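Local coordinates for protein glutamate racemase (Francisella tularensis subsp. tularensis, PDB 3OUT) that belongs to the Asp/Glu/hydantoin racemase family of two-sheet alpha/beta enzymes and is modelled with D-glutamic acid in its pocket, at residues Gly147-Met152 with Thr187-Ile192; Ser15-Leu20 with Glu250-Thr255. One frame throughout, in Å; residues are numbered along the deposited sequence. Where two conformers were deposited one is given.

Overall arrangement
Both contacts line the pocket of D-glutamic acid, and their centres lie about 12 Å apart. Contact 2, joining 15-20 to 250-255, belongs to the part of the chain built on the six-stranded parallel sheet. Contact 1 pairs 147-152 with 187-192 beside the four-stranded sheet and is nested in sequence within the loop that contact 2 closes. They touch by packing: Thr187 OG1 is 3.4 Å from Gly18 CA, and Ile191 CG1 is 3.5 Å from Phe252 CE2. The ligand bridges the two contacts from within the pocket, with Ser15 of contact 2 at its amino group and Thr187 of contact 1 at its side-chain carboxylate.

Contact 1: Gly147-Met152 with Thr187-Ile192; sequences GLFVSM and THYPII. With DGL (D-glutamic acid), chain E.
Phe149 and Tyr189 form a T-shaped pair, with centroids 5.1 Å apart and planes at 84°; CD2 of Phe149 stands over the centre of the tyrosine ring. The same two residues come closest where Phe149 CB lies 3.4 Å from Tyr189 CE1.

Methyl groups supply the other apolar contacts. Ile192 CD1 makes a CH-pi contact over the middle of the Phe149 ring, 3.7 Å from its centroid and 10° off the normal. The selenomethionine Met152 is extended as far as SE and bends at chi3 (78°), which turns CE to 3.9 Å from Ile192 CD1. Val150 CG1 sits off-centre over the His188 ring, 3.9 Å from NE2.

A water makes the polar link between the segments. It lies in the plane of the tyrosine ring, 2.8 Å from Tyr189 OH; it accepts from Val150 N and donates weakly to Gly147 O, tying the phenol to the backbone at Gly147 and Val150. Within 187-192, His188 ND1 donates a 2.9 Å hydrogen bond to Thr187 OG1, nearly in the ring plane, while its NE2 is bonded to Glu154; bonds at both nitrogens hold the imidazole's rotation. Thr187 N gives a 2.9 Å bond to OE2 of D-glutamic acid.

Helix 161-171 packs on Phe149 and Met152 through Val166, and Ile192 leads from the loop after strand 181-184 into helix 193-199.

Contact 2: Ser15-Leu20 with Glu250-Thr255; sequences SGIGGL and EMFLQT. With DGL (D-glutamic acid), chain E.
Ile17, Gly18 and Leu20 belong to the glycine-rich loop between strand 10-14 and helix 20-29, in the part built on the six-stranded parallel sheet, where the loop lines the ligand pocket, and they pack on Phe252 and Leu253 near the end of helix 245-253. The loop turns sharply twice. Gly18 N donates to Gly16 O over 2.9 Å, and with phi 71° and psi -56° at Ile17 this is a classic gamma turn; a type I beta turn from Ile17 to Leu20 then leads into the helix.

Phe252 lies flat against this bend. Gly18 CA stands over the centre of its ring, 4.0 Å from the centroid in a CH-pi contact, and the carbonyl carbon of Ile17 lies over the same face. Ile17 O is 3.6 Å from Phe252 CG, whereas Ile17 CG2, anti to its backbone N, meets Phe252 CE1 at 3.6 Å. The contact with the ring thus comes mostly from backbone, and the isoleucine adds one methyl.

Leu20 follows with its CB set between the two helical residues, 4.0 Å from Phe252 CB and 4.1 Å from Leu253 CB. CG of Leu253 is anti to the backbone N (chi1 -179°), and the turn at chi2 sets CD1 3.6 Å from Leu20 O.

The loop is also held from outside the two segments: Tyr37 OH bonds Ile17 N, and Asp14 OD2 bonds Gly19 N. Phe236 of strand 234-238 packs on both leucines, and the Phe252 ring meets that of His188.

At the pocket end of the loop, the amino nitrogen of D-glutamic acid donates a 2.8 Å hydrogen bond to Ser15 OG.

Contact 1: Gly147-Met152 with Thr187-Ile192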
loop_
_atom_site.group_PDB
_atom_site.type_symbol
_atom_site.label_atom_id
_atom_site.label_comp_id
_atom_site.label_asym_id
_atom_site.label_seq_id
_atom_site.Cartn_x
_atom_site.Cartn_y
_atom_site.Cartn_z
ATOM N N GLY B 147 4.963 24.830 -1.355
ATOM C CA GLY B 147 4.038 23.692 -1.463
ATOM C C GLY B 147 3.372 23.471 -2.811
ATOM O O GLY B 147 3.301 22.330 -3.291
ATOM N N LEU B 148 2.898 24.552 -3.445
ATOM C CA LEU B 148 2.176 24.437 -4.710
ATOM C C LEU B 148 3.036 24.102 -5.914
ATOM O O LEU B 148 2.495 23.621 -6.928
ATOM C CB LEU B 148 1.373 25.696 -5.033
ATOM C CG LEU B 148 0.283 25.659 -6.123
ATOM C CD1 LEU B 148 -0.719 24.475 -5.956
ATOM C CD2 LEU B 148 -0.481 26.993 -6.146
ATOM N N PHE B 149 4.357 24.295 -5.826
ATOM C CA PHE B 149 5.153 24.155 -7.040
ATOM C C PHE B 149 5.059 22.770 -7.727
ATOM O O PHE B 149 4.994 22.682 -8.957
ATOM C CB PHE B 149 6.636 24.444 -6.764
ATOM C CG PHE B 149 7.064 25.908 -6.810
ATOM C CD1 PHE B 149 6.207 26.957 -7.128
ATOM C CD2 PHE B 149 8.384 26.208 -6.501
ATOM C CE1 PHE B 149 6.676 28.258 -7.200
ATOM C CE2 PHE B 149 8.850 27.528 -6.509
ATOM C CZ PHE B 149 8.007 28.535 -6.890
ATOM N N VAL B 150 5.110 21.689 -6.962
ATOM C CA VAL B 150 5.102 20.368 -7.548
ATOM C C VAL B 150 3.866 20.134 -8.415
ATOM O O VAL B 150 3.985 19.775 -9.591
ATOM C CB VAL B 150 5.253 19.254 -6.494
ATOM C CG1 VAL B 150 4.852 17.896 -7.036
ATOM C CG2 VAL B 150 6.710 19.210 -5.952
ATOM N N SER B 151 2.672 20.337 -7.863
ATOM C CA SER B 151 1.450 20.113 -8.654
ATOM C C SER B 151 1.353 21.075 -9.852
ATOM O O SER B 151 0.972 20.683 -10.940
ATOM C CB SER B 151 0.227 20.228 -7.769
ATOM O OG SER B 151 -0.919 19.924 -8.578
HETATM N N MSE B 152 1.712 22.331 -9.623
HETATM C CA MSE B 152 1.702 23.387 -10.632
HETATM C C MSE B 152 2.495 22.917 -11.856
HETATM O O MSE B 152 2.017 22.994 -12.990
HETATM C CB MSE B 152 2.316 24.684 -10.036
HETATM C CG MSE B 152 2.313 25.809 -10.965
HETATM SE SE MSE B 152 3.181 27.372 -10.179
HETATM C CE MSE B 152 5.010 26.707 -10.464
ATOM N N THR B 187 13.288 18.206 -7.070
ATOM C CA THR B 187 13.566 17.826 -8.464
ATOM C C THR B 187 12.808 18.655 -9.510
ATOM O O THR B 187 13.282 18.806 -10.657
ATOM C CB THR B 187 13.165 16.348 -8.728
ATOM O OG1 THR B 187 11.813 16.130 -8.304
ATOM C CG2 THR B 187 14.018 15.419 -7.986
ATOM N N HIS B 188 11.611 19.112 -9.140
ATOM C CA HIS B 188 10.731 19.780 -10.089
ATOM C C HIS B 188 11.155 21.219 -10.391
ATOM O O HIS B 188 10.787 21.755 -11.430
ATOM C CB HIS B 188 9.311 19.787 -9.546
ATOM C CG HIS B 188 8.648 18.457 -9.590
ATOM N ND1 HIS B 188 9.236 17.297 -9.128
ATOM C CD2 HIS B 188 7.431 18.105 -10.064
ATOM C CE1 HIS B 188 8.385 16.294 -9.291
ATOM N NE2 HIS B 188 7.278 16.761 -9.845
ATOM N N TYR B 189 11.880 21.845 -9.468
ATOM C CA TYR B 189 12.022 23.313 -9.508
ATOM C C TYR B 189 12.919 23.818 -10.642
ATOM O O TYR B 189 12.672 24.925 -11.119
ATOM C CB TYR B 189 12.459 23.891 -8.170
ATOM C CG TYR B 189 11.543 23.586 -6.990
ATOM C CD1 TYR B 189 10.277 22.967 -7.143
ATOM C CD2 TYR B 189 11.925 23.955 -5.701
ATOM C CE1 TYR B 189 9.494 22.686 -6.023
ATOM C CE2 TYR B 189 11.145 23.708 -4.626
ATOM C CZ TYR B 189 9.911 23.108 -4.787
ATOM O OH TYR B 189 9.175 22.841 -3.655
ATOM N N PRO B 190 13.965 23.064 -11.035
ATOM C CA PRO B 190 14.768 23.561 -12.186
ATOM C C PRO B 190 13.960 23.811 -13.482
ATOM O O PRO B 190 14.370 24.650 -14.282
ATOM C CB PRO B 190 15.827 22.470 -12.361
ATOM C CG PRO B 190 16.006 21.884 -10.963
ATOM C CD PRO B 190 14.586 21.862 -10.447
ATOM N N ILE B 191 12.824 23.139 -13.685
ATOM C CA ILE B 191 11.927 23.408 -14.828
ATOM C C ILE B 191 11.508 24.849 -14.930
ATOM O O ILE B 191 11.354 25.364 -16.052
ATOM C CB ILE B 191 10.611 22.547 -14.705
ATOM C CG1 ILE B 191 10.976 21.074 -14.905
ATOM C CG2 ILE B 191 9.464 23.001 -15.686
ATOM C CD1 ILE B 191 11.272 20.687 -16.380
ATOM N N ILE B 192 11.327 25.497 -13.781
ATOM C CA ILE B 192 10.870 26.874 -13.706
ATOM C C ILE B 192 11.996 27.857 -13.328
ATOM O O ILE B 192 11.722 28.957 -12.860
ATOM C CB ILE B 192 9.625 27.065 -12.776
ATOM C CG1 ILE B 192 9.923 26.717 -11.305
ATOM C CG2 ILE B 192 8.407 26.261 -13.325
ATOM C CD1 ILE B 192 8.882 27.235 -10.311
HETATM N N DGL E . 8.301 13.953 -6.368
HETATM C CA DGL E . 8.063 15.045 -5.360
HETATM C C DGL E . 6.942 14.673 -4.432
HETATM O O DGL E . 6.595 13.472 -4.351
HETATM C CB DGL E . 9.270 15.347 -4.478
HETATM C CG DGL E . 10.576 15.636 -5.232
HETATM C CD DGL E . 11.695 16.195 -4.375
HETATM O OE1 DGL E . 11.460 16.538 -3.201
HETATM O OE2 DGL E . 12.825 16.328 -4.923
HETATM O OXT DGL E . 6.416 15.543 -3.697
HETATM O O HOH W 1 6.580 21.955 -4.191
#

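Contact 2: Ser15-Leu20 with Glu250-Thr255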
loop_
_atom_site.group_PDB
_atom_site.type_symbol
_atom_site.label_atom_id
_atom_site.label_comp_id
_atom_site.label_asym_id
_atom_site.label_seq_id
_atom_site.Cartn_x
_atom_site.Cartn_y
_atom_site.Cartn_z
ATOM N N SER B 15 10.602 9.334 -5.636
ATOM C CA SER B 15 9.194 9.344 -5.230
ATOM C C SER B 15 8.357 9.226 -6.521
ATOM O O SER B 15 7.577 8.280 -6.694
ATOM C CB SER B 15 8.888 10.618 -4.425
ATOM O OG SER B 15 9.470 11.745 -5.081
ATOM N N GLY B 16 8.561 10.150 -7.446
ATOM C CA GLY B 16 8.025 9.980 -8.782
ATOM C C GLY B 16 8.200 11.212 -9.643
ATOM O O GLY B 16 8.161 12.337 -9.154
ATOM N N ILE B 17 8.344 10.941 -10.952
ATOM C CA ILE B 17 8.339 11.949 -12.018
ATOM C C ILE B 17 9.556 12.891 -12.141
ATOM O O ILE B 17 10.196 12.955 -13.225
ATOM C CB ILE B 17 7.055 12.850 -12.015
ATOM C CG1 ILE B 17 5.809 11.985 -12.216
ATOM C CG2 ILE B 17 7.156 13.939 -13.101
ATOM C CD1 ILE B 17 4.524 12.694 -12.179
ATOM N N GLY B 18 9.908 13.619 -11.074
ATOM C CA GLY B 18 11.043 14.563 -11.203
ATOM C C GLY B 18 12.425 13.944 -11.197
ATOM O O GLY B 18 13.407 14.510 -11.701
ATOM N N GLY B 19 12.552 12.782 -10.585
ATOM C CA GLY B 19 13.830 12.044 -10.554
ATOM C C GLY B 19 14.294 11.529 -11.896
ATOM O O GLY B 19 15.402 11.009 -11.994
ATOM N N LEU B 20 13.437 11.601 -12.919
ATOM C CA LEU B 20 13.789 11.172 -14.273
ATOM C C LEU B 20 14.951 12.028 -14.818
ATOM O O LEU B 20 15.684 11.575 -15.692
ATOM C CB LEU B 20 12.574 11.206 -15.213
ATOM C CG LEU B 20 11.575 10.095 -14.897
ATOM C CD1 LEU B 20 10.223 10.367 -15.489
ATOM C CD2 LEU B 20 12.183 8.732 -15.416
ATOM N N GLU B 250 8.332 12.387 -19.426
ATOM C CA GLU B 250 9.256 12.577 -20.536
ATOM C C GLU B 250 9.644 14.039 -20.686
ATOM O O GLU B 250 10.701 14.311 -21.249
ATOM C CB GLU B 250 8.715 11.948 -21.823
ATOM C CG GLU B 250 8.689 10.432 -21.700
ATOM C CD GLU B 250 8.218 9.719 -22.966
ATOM O OE1 GLU B 250 7.879 10.374 -23.984
ATOM O OE2 GLU B 250 8.176 8.480 -22.915
HETATM N N MSE B 251 8.853 14.953 -20.120
HETATM C CA MSE B 251 9.274 16.389 -19.980
HETATM C C MSE B 251 10.570 16.488 -19.154
HETATM O O MSE B 251 11.459 17.255 -19.506
HETATM C CB MSE B 251 8.161 17.253 -19.382
HETATM C CG MSE B 251 8.478 18.729 -19.269
HETATM SE SE MSE B 251 7.125 19.797 -18.370
HETATM C CE MSE B 251 7.215 19.132 -16.507
ATOM N N PHE B 252 10.705 15.649 -18.123
ATOM C CA PHE B 252 11.908 15.616 -17.289
ATOM C C PHE B 252 12.990 14.784 -17.915
ATOM O O PHE B 252 14.160 15.146 -17.820
ATOM C CB PHE B 252 11.594 15.063 -15.885
ATOM C CG PHE B 252 10.882 16.052 -15.008
ATOM C CD1 PHE B 252 9.516 16.078 -14.946
ATOM C CD2 PHE B 252 11.588 16.989 -14.281
ATOM C CE1 PHE B 252 8.838 16.971 -14.158
ATOM C CE2 PHE B 252 10.902 17.910 -13.475
ATOM C CZ PHE B 252 9.531 17.904 -13.432
ATOM N N LEU B 253 12.619 13.654 -18.510
ATOM C CA LEU B 253 13.625 12.698 -19.035
ATOM C C LEU B 253 14.253 13.234 -20.313
ATOM O O LEU B 253 15.421 13.022 -20.567
ATOM C CB LEU B 253 12.985 11.337 -19.319
ATOM C CG LEU B 253 13.925 10.235 -19.850
ATOM C CD1 LEU B 253 15.074 9.964 -18.874
ATOM C CD2 LEU B 253 13.119 8.976 -20.078
ATOM N N GLN B 254 13.468 13.917 -21.135
ATOM C CA GLN B 254 13.966 14.498 -22.404
ATOM C C GLN B 254 14.252 13.453 -23.486
ATOM O O GLN B 254 14.948 13.730 -24.485
ATOM C CB GLN B 254 15.170 15.434 -22.171
ATOM C CG GLN B 254 14.833 16.596 -21.222
ATOM C CD GLN B 254 15.826 17.745 -21.257
ATOM O OE1 GLN B 254 16.791 17.734 -22.019
ATOM N NE2 GLN B 254 15.611 18.728 -20.404
ATOM N N THR B 255 13.693 12.258 -23.293
ATOM C CA THR B 255 13.753 11.178 -24.256
ATOM C C THR B 255 12.640 10.175 -23.894
ATOM O O THR B 255 12.041 10.282 -22.822
ATOM C CB THR B 255 15.146 10.506 -24.266
ATOM O OG1 THR B 255 15.342 9.810 -25.498
ATOM C CG2 THR B 255 15.309 9.533 -23.106
HETATM N N DGL E . 8.301 13.953 -6.368
HETATM C CA DGL E . 8.063 15.045 -5.360
HETATM C C DGL E . 6.942 14.673 -4.432
HETATM O O DGL E . 6.595 13.472 -4.351
HETATM C CB DGL E . 9.270 15.347 -4.478
HETATM C CG DGL E . 10.576 15.636 -5.232
HETATM C CD DGL E . 11.695 16.195 -4.375
HETATM O OE1 DGL E . 11.460 16.538 -3.201
HETATM O OE2 DGL E . 12.825 16.328 -4.923
HETATM O OXT DGL E . 6.416 15.543 -3.697
#